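Putative methylthioribose-1-phosphate isomerase (Pyrococcus horikoshii OT3, PDB 6A34) catalyses the interconversion of 5-methylthioribose 1-phosphate and 5-methylthioribulose 1-phosphate, a step of the methionine salvage pathway. Local coordinates at residues L198-R202 with P203-G207; N228-A231 with F232-Q236; Q29-L32 with P33-K37. All coordinates share one frame; numbering follows the deposited sequence.

Overall arrangement
Interactions 1 and 2 lie on the Rossmann-like part of the chain, centres about 16 Å apart, and touch where D199 OD1 packs against A230 CB at 3.6 Å. Interaction 3, in the loop between strands 23-27 and 38-41, has its centre about 16 Å from that of interaction 1 and about 30 Å from that of interaction 2. All three reach the second subunit, interaction 3 through P33 alone. Helix 206-217, starting in interaction 1, packs against L32 and F36. The side chain of Q206, predicted to bind substrate, is about 4 Å from that of C167, the predicted transition-state stabiliser; that of L32 lies about 7 Å from that of R57, likewise predicted to bind substrate. Interaction 2 lies away from these sites.

Interaction 1 (L198-R202 with P203-G207); sequences LDETR and PVLQG
Bends at chi2 and chi3 (-72° and -71°) fold the R202 side chain back over P203, while L205, with CG beside its own backbone N, sends its methyls to the R202 chain. This is the loop that leads from strand 193-199 into helix 206-217, the first connection of a beta-alpha-beta unit, and a cis peptide bond precedes P203. Over one guanidinium face sits P203 CB, 4.0 Å above the plane and over its centre. L205 CD2 meets R202 CD at 3.7 Å and also lies alongside the extended E200 chain, which points the same way. The charged ends are not paired with each other within the loop but across the dimer: E200 OE2 forms a salt bridge with R202 NE of the second subunit, and R202 NE one with E200 OE2 of that subunit.

T201 O is the polar hub of the turn. It accepts from L205 N at 2.8 Å, the donor standing 37° out of the carbonyl plane, and from two waters that in turn accept from V204 N and Q206 N. L205 is the N-cap residue, and helix 206-217 begins at the next residue, Q206, a predicted substrate-binding residue. G207 CA directs its hydrogen almost straight at D199 O, 3.4 Å away, and T201 OG1 donates to that same D199 O at 2.8 Å.

Interaction 2 (N228-A231 with F232-Q236); sequences NAAA and FVMQQ
V233 N donates to A229 O at 3.0 Å, the first of three successive i to i+4 bonds that join the two halves of this short helix. It is straight at hydrogen (166°) and lies nearly along the C=O axis. M234 N then reaches A230 O at 3.1 Å, tilted 26° from the carbonyl plane, and Q235 N reaches A231 O at 2.8 Å with a similar tilt. Within the later residues, Q236 N continues the pattern onto F232 O.

Two side chains also lie against A230 O. V233 CG2 is 3.4 Å from A230 O, and M234 CG approaches the same oxygen at 3.2 Å; a bend at chi3 (-142°) then turns M234 CE toward A230 CB, 4.3 Å away. M234 also packs on L264 and L267 of helix 261-270.

The polar ends of two side chains find acceptors in the second subunit: N228 ND2 donates to R202 O there, and Q235 NE2 to V325 O. F232 and V233 meet Y319 of that subunit. This is the regular bonding of an alpha-helix, here the short helix 230-235 between strands 222-225 and 241-244 of the Rossmann-like sheet, packed at the dimer interface.

Interaction 3 (Q29-L32 with P33-K37); sequences QRLL and PKEFK
L32 meets the residues that follow it from its first side-chain atom onward. CB lies 3.5 Å from P33 CA, a closeness that the cis peptide bond between the two residues itself imposes. With CG beside the backbone N (chi1 -71°), the chain turns to the returning limb of the loop: CG lies 4.0 Å from E35 O, and CD2 closes on that oxygen at 3.4 Å before touching F36 CB at 4.3 Å. Beyond the loop, L32 packs on L210 and W213 of helix 206-217.

The backbone closes the same turn. E35 N donates to L31 O at 3.2 Å, with an angle of 165° at hydrogen and the donor 47° out of the carbonyl plane. On the more exposed flank, L31 and E35 run side by side, E35 OE1 lying 3.8 Å from L31 CD1, and the same methyl meets K37 CB as the two side chains cross.

Q29 OE1 accepts from R57, a predicted substrate-binding residue, while the F36 ring stands edge-to-face with that of W213. Together these features describe an i to i+4 (alpha-type) turn with a cis proline, in the loop linking strands 23-27 and 38-41, its apolar side set against helix 206-217.

Interaction 1 (L198-R202 with P203-G207)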
loop_
_atom_site.group_PDB
_atom_site.type_symbol
_atom_site.label_atom_id
_atom_site.label_comp_id
_atom_site.label_asym_id
_atom_site.label_seq_id
_atom_site.Cartn_x
_atom_site.Cartn_y
_atom_site.Cartn_z
ATOM N N LEU A 198 12.172 1.612 2.829
ATOM C CA LEU A 198 11.124 1.368 3.823
ATOM C C LEU A 198 9.751 1.373 3.155
ATOM O O LEU A 198 9.293 2.434 2.707
ATOM C CB LEU A 198 11.153 2.471 4.883
ATOM C CG LEU A 198 12.459 2.579 5.649
ATOM C CD1 LEU A 198 12.394 3.774 6.618
ATOM C CD2 LEU A 198 12.756 1.276 6.379
ATOM N N ASP A 199 9.100 0.203 3.123
ATOM C CA ASP A 199 7.698 0.090 2.734
ATOM C C ASP A 199 6.884 0.797 3.818
ATOM O O ASP A 199 7.090 0.525 5.003
ATOM C CB ASP A 199 7.248 -1.368 2.639
ATOM C CG ASP A 199 7.872 -2.196 1.522
ATOM O OD1 ASP A 199 8.460 -1.622 0.598
ATOM O OD2 ASP A 199 7.742 -3.435 1.586
ATOM N N GLU A 200 5.948 1.667 3.425
ATOM C CA GLU A 200 5.146 2.400 4.406
ATOM C C GLU A 200 4.347 1.430 5.285
ATOM O O GLU A 200 4.125 1.729 6.474
ATOM C CB GLU A 200 4.275 3.457 3.727
ATOM C CG GLU A 200 3.253 2.946 2.715
ATOM C CD GLU A 200 2.362 4.073 2.189
ATOM O OE1 GLU A 200 2.612 5.222 2.610
ATOM O OE2 GLU A 200 1.398 3.812 1.387
ATOM N N THR A 201 3.880 0.320 4.675
ATOM C CA THR A 201 3.203 -0.822 5.317
ATOM C C THR A 201 1.777 -0.491 5.786
ATOM O O THR A 201 1.462 -0.455 6.997
ATOM C CB THR A 201 4.040 -1.396 6.465
ATOM O OG1 THR A 201 5.414 -1.422 6.074
ATOM C CG2 THR A 201 3.614 -2.806 6.814
ATOM N N ARG A 202 0.898 -0.297 4.804
ATOM C CA ARG A 202 -0.526 -0.202 5.015
ATOM C C ARG A 202 -1.026 -1.555 5.516
ATOM O O ARG A 202 -0.408 -2.574 5.226
ATOM C CB ARG A 202 -1.253 0.174 3.714
ATOM C CG ARG A 202 -1.293 1.667 3.411
ATOM C CD ARG A 202 -2.230 2.453 4.316
ATOM N NE ARG A 202 -3.628 2.190 4.038
ATOM C CZ ARG A 202 -4.631 2.583 4.807
ATOM N NH1 ARG A 202 -4.386 3.103 6.003
ATOM N NH2 ARG A 202 -5.867 2.436 4.361
ATOM N N PRO A 203 -2.138 -1.559 6.258
ATOM C CA PRO A 203 -2.905 -0.369 6.595
ATOM C C PRO A 203 -2.406 0.454 7.795
ATOM O O PRO A 203 -2.751 1.633 7.913
ATOM C CB PRO A 203 -4.297 -0.891 6.975
ATOM C CG PRO A 203 -4.096 -2.362 7.266
ATOM C CD PRO A 203 -2.985 -2.751 6.325
ATOM N N VAL A 204 -1.636 -0.156 8.706
ATOM C CA VAL A 204 -1.358 0.473 10.003
ATOM C C VAL A 204 -0.238 1.530 9.866
ATOM O O VAL A 204 -0.172 2.413 10.680
ATOM C CB VAL A 204 -1.086 -0.603 11.092
ATOM C CG1 VAL A 204 -0.733 0.001 12.444
ATOM C CG2 VAL A 204 -2.279 -1.533 11.286
ATOM N N LEU A 205 0.618 1.421 8.844
ATOM C CA LEU A 205 1.643 2.432 8.412
ATOM C C LEU A 205 2.813 2.554 9.394
ATOM O O LEU A 205 3.416 3.626 9.532
ATOM C CB LEU A 205 1.000 3.805 8.159
ATOM C CG LEU A 205 0.075 3.842 6.944
ATOM C CD1 LEU A 205 -0.931 4.970 7.085
ATOM C CD2 LEU A 205 0.862 3.973 5.638
ATOM N N GLN A 206 3.195 1.428 9.988
ATOM C CA GLN A 206 4.287 1.394 10.944
ATOM C C GLN A 206 5.617 1.631 10.241
ATOM O O GLN A 206 6.541 2.066 10.892
ATOM C CB GLN A 206 4.275 0.094 11.753
ATOM C CG GLN A 206 3.043 0.012 12.646
ATOM C CD GLN A 206 3.112 -1.053 13.710
ATOM O OE1 GLN A 206 3.662 -2.137 13.511
ATOM N NE2 GLN A 206 2.532 -0.751 14.855
ATOM N N GLY A 207 5.699 1.370 8.930
ATOM C CA GLY A 207 6.895 1.732 8.162
ATOM C C GLY A 207 7.118 3.242 8.145
ATOM O O GLY A 207 8.215 3.738 8.401
HETATM O O HOH W 1 0.026 -2.693 8.404
HETATM O O HOH W 2 1.988 -1.261 9.769
#

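Interaction 2 (N228-A231 with F232-Q236)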
loop_
_atom_site.group_PDB
_atom_site.type_symbol
_atom_site.label_atom_id
_atom_site.label_comp_id
_atom_site.label_asym_id
_atom_site.label_seq_id
_atom_site.Cartn_x
_atom_site.Cartn_y
_atom_site.Cartn_z
ATOM N N ASN A 228 3.085 -0.678 -3.039
ATOM C CA ASN A 228 2.965 -0.873 -4.461
ATOM C C ASN A 228 4.318 -0.743 -5.154
ATOM O O ASN A 228 4.522 -1.309 -6.210
ATOM C CB ASN A 228 2.005 0.151 -5.102
ATOM C CG ASN A 228 0.560 -0.286 -5.039
ATOM O OD1 ASN A 228 0.271 -1.495 -5.035
ATOM N ND2 ASN A 228 -0.342 0.675 -5.007
ATOM N N ALA A 229 5.219 0.068 -4.622
ATOM C CA ALA A 229 6.424 0.341 -5.385
ATOM C C ALA A 229 7.537 -0.661 -5.074
ATOM O O ALA A 229 8.640 -0.557 -5.639
ATOM C CB ALA A 229 6.897 1.759 -5.078
ATOM N N ALA A 230 7.341 -1.582 -4.128
ATOM C CA ALA A 230 8.523 -2.426 -3.761
ATOM C C ALA A 230 8.941 -3.275 -4.968
ATOM O O ALA A 230 10.112 -3.508 -5.206
ATOM C CB ALA A 230 8.232 -3.262 -2.543
ATOM N N ALA A 231 7.962 -3.715 -5.758
ATOM C CA ALA A 231 8.245 -4.570 -6.908
ATOM C C ALA A 231 9.012 -3.765 -7.942
ATOM O O ALA A 231 9.878 -4.253 -8.584
ATOM C CB ALA A 231 6.964 -5.065 -7.489
ATOM N N PHE A 232 8.658 -2.483 -8.051
ATOM C CA PHE A 232 9.263 -1.590 -9.001
ATOM C C PHE A 232 10.735 -1.365 -8.641
ATOM O O PHE A 232 11.640 -1.510 -9.465
ATOM C CB PHE A 232 8.504 -0.262 -9.045
ATOM C CG PHE A 232 9.105 0.701 -10.038
ATOM C CD1 PHE A 232 8.815 0.590 -11.388
ATOM C CD2 PHE A 232 10.018 1.666 -9.624
ATOM C CE1 PHE A 232 9.364 1.472 -12.303
ATOM C CE2 PHE A 232 10.603 2.525 -10.545
ATOM C CZ PHE A 232 10.254 2.438 -11.880
ATOM N N VAL A 233 11.002 -1.047 -7.381
ATOM C CA VAL A 233 12.367 -0.776 -7.033
ATOM C C VAL A 233 13.209 -2.048 -7.162
ATOM O O VAL A 233 14.406 -1.935 -7.431
ATOM C CB VAL A 233 12.528 -0.072 -5.678
ATOM C CG1 VAL A 233 11.734 1.219 -5.673
ATOM C CG2 VAL A 233 12.161 -0.927 -4.492
ATOM N N MET A 234 12.592 -3.220 -6.978
ATOM C CA MET A 234 13.299 -4.500 -7.166
ATOM C C MET A 234 13.601 -4.678 -8.656
ATOM O O MET A 234 14.742 -4.993 -9.013
ATOM C CB MET A 234 12.480 -5.711 -6.687
ATOM C CG MET A 234 12.305 -5.798 -5.168
ATOM S SD MET A 234 11.519 -7.356 -4.688
ATOM C CE MET A 234 10.460 -6.822 -3.342
ATOM N N GLN A 235 12.566 -4.465 -9.484
ATOM C CA GLN A 235 12.649 -4.586 -10.934
ATOM C C GLN A 235 13.730 -3.665 -11.503
ATOM O O GLN A 235 14.387 -4.024 -12.428
ATOM C CB GLN A 235 11.315 -4.193 -11.579
ATOM C CG GLN A 235 11.212 -4.458 -13.083
ATOM C CD GLN A 235 10.085 -3.631 -13.672
ATOM O OE1 GLN A 235 9.923 -2.456 -13.350
ATOM N NE2 GLN A 235 9.239 -4.247 -14.478
ATOM N N GLN A 236 13.877 -2.457 -10.954
ATOM C CA GLN A 236 14.816 -1.497 -11.535
ATOM C C GLN A 236 16.229 -1.791 -11.066
ATOM O O GLN A 236 17.109 -1.065 -11.454
ATOM C CB GLN A 236 14.491 -0.052 -11.168
ATOM C CG GLN A 236 13.150 0.412 -11.699
ATOM C CD GLN A 236 13.151 0.348 -13.199
ATOM O OE1 GLN A 236 12.344 -0.383 -13.786
ATOM N NE2 GLN A 236 14.079 1.079 -13.812
#

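Interaction 3 (Q29-L32 with P33-K37)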
loop_
_atom_site.group_PDB
_atom_site.type_symbol
_atom_site.label_atom_id
_atom_site.label_comp_id
_atom_site.label_asym_id
_atom_site.label_seq_id
_atom_site.Cartn_x
_atom_site.Cartn_y
_atom_site.Cartn_z
ATOM N N GLN A 29 4.862 5.999 21.807
ATOM C CA GLN A 29 4.766 5.571 20.412
ATOM C C GLN A 29 3.431 6.039 19.809
ATOM O O GLN A 29 3.269 5.942 18.596
ATOM C CB GLN A 29 4.969 4.054 20.311
ATOM C CG GLN A 29 6.343 3.586 20.813
ATOM C CD GLN A 29 6.727 2.196 20.351
ATOM O OE1 GLN A 29 6.520 1.844 19.191
ATOM N NE2 GLN A 29 7.291 1.395 21.254
ATOM N N ARG A 30 2.504 6.557 20.636
ATOM C CA ARG A 30 1.265 7.176 20.128
ATOM C C ARG A 30 1.521 8.580 19.570
ATOM O O ARG A 30 0.764 9.032 18.757
ATOM C CB ARG A 30 0.189 7.306 21.204
ATOM C CG ARG A 30 -0.471 5.989 21.571
ATOM C CD ARG A 30 -0.893 6.037 23.035
ATOM N NE ARG A 30 -1.615 7.256 23.385
ATOM C CZ ARG A 30 -2.912 7.452 23.155
ATOM N NH1 ARG A 30 -3.656 6.484 22.631
ATOM N NH2 ARG A 30 -3.455 8.621 23.447
ATOM N N LEU A 31 2.561 9.268 20.031
ATOM C CA LEU A 31 2.808 10.645 19.607
ATOM C C LEU A 31 3.684 10.674 18.342
ATOM O O LEU A 31 3.729 11.681 17.653
ATOM C CB LEU A 31 3.440 11.428 20.769
ATOM C CG LEU A 31 2.552 11.581 22.007
ATOM C CD1 LEU A 31 3.250 12.348 23.129
ATOM C CD2 LEU A 31 1.218 12.244 21.659
ATOM N N LEU A 32 4.356 9.560 18.026
ATOM C CA LEU A 32 5.271 9.528 16.886
ATOM C C LEU A 32 4.440 9.500 15.610
ATOM O O LEU A 32 3.323 8.965 15.614
ATOM C CB LEU A 32 6.200 8.310 16.980
ATOM C CG LEU A 32 7.257 8.382 18.083
ATOM C CD1 LEU A 32 8.010 7.069 18.200
ATOM C CD2 LEU A 32 8.220 9.539 17.869
ATOM N N PRO A 33 4.967 10.093 14.535
ATOM C CA PRO A 33 6.292 10.696 14.428
ATOM C C PRO A 33 6.344 12.220 14.630
ATOM O O PRO A 33 7.411 12.838 14.500
ATOM C CB PRO A 33 6.679 10.378 12.972
ATOM C CG PRO A 33 5.352 10.501 12.243
ATOM C CD PRO A 33 4.349 9.924 13.221
ATOM N N LYS A 34 5.188 12.805 14.948
ATOM C CA LYS A 34 5.011 14.248 15.153
ATOM C C LYS A 34 5.920 14.716 16.300
ATOM O O LYS A 34 6.708 15.658 16.145
ATOM C CB LYS A 34 3.517 14.497 15.383
ATOM C CG LYS A 34 3.057 15.948 15.441
ATOM C CD LYS A 34 1.607 16.057 15.902
ATOM C CE LYS A 34 0.884 17.291 15.405
ATOM N NZ LYS A 34 1.418 18.533 16.010
ATOM N N GLU A 35 5.849 14.009 17.432
ATOM C CA GLU A 35 6.528 14.387 18.677
ATOM C C GLU A 35 7.198 13.157 19.299
ATOM O O GLU A 35 6.587 12.085 19.389
ATOM C CB GLU A 35 5.532 14.959 19.686
ATOM C CG GLU A 35 6.177 15.474 20.964
ATOM C CD GLU A 35 5.203 15.878 22.070
ATOM O OE1 GLU A 35 3.989 15.842 21.816
ATOM O OE2 GLU A 35 5.668 16.221 23.188
ATOM N N PHE A 36 8.436 13.360 19.767
ATOM C CA PHE A 36 9.236 12.394 20.512
ATOM C C PHE A 36 9.203 12.738 22.012
ATOM O O PHE A 36 9.777 13.722 22.423
ATOM C CB PHE A 36 10.671 12.414 19.976
ATOM C CG PHE A 36 11.631 11.483 20.667
ATOM C CD1 PHE A 36 11.201 10.287 21.224
ATOM C CD2 PHE A 36 12.978 11.792 20.749
ATOM C CE1 PHE A 36 12.097 9.429 21.846
ATOM C CE2 PHE A 36 13.869 10.933 21.376
ATOM C CZ PHE A 36 13.429 9.743 21.907
ATOM N N LYS A 37 8.590 11.870 22.823
ATOM C CA LYS A 37 8.412 12.110 24.234
ATOM C C LYS A 37 8.516 10.805 25.027
ATOM O O LYS A 37 7.918 9.779 24.669
ATOM C CB LYS A 37 7.042 12.724 24.505
ATOM C CG LYS A 37 6.873 13.333 25.889
ATOM C CD LYS A 37 5.527 13.997 26.053
ATOM C CE LYS A 37 5.216 14.401 27.476
ATOM N NZ LYS A 37 4.857 15.838 27.540
#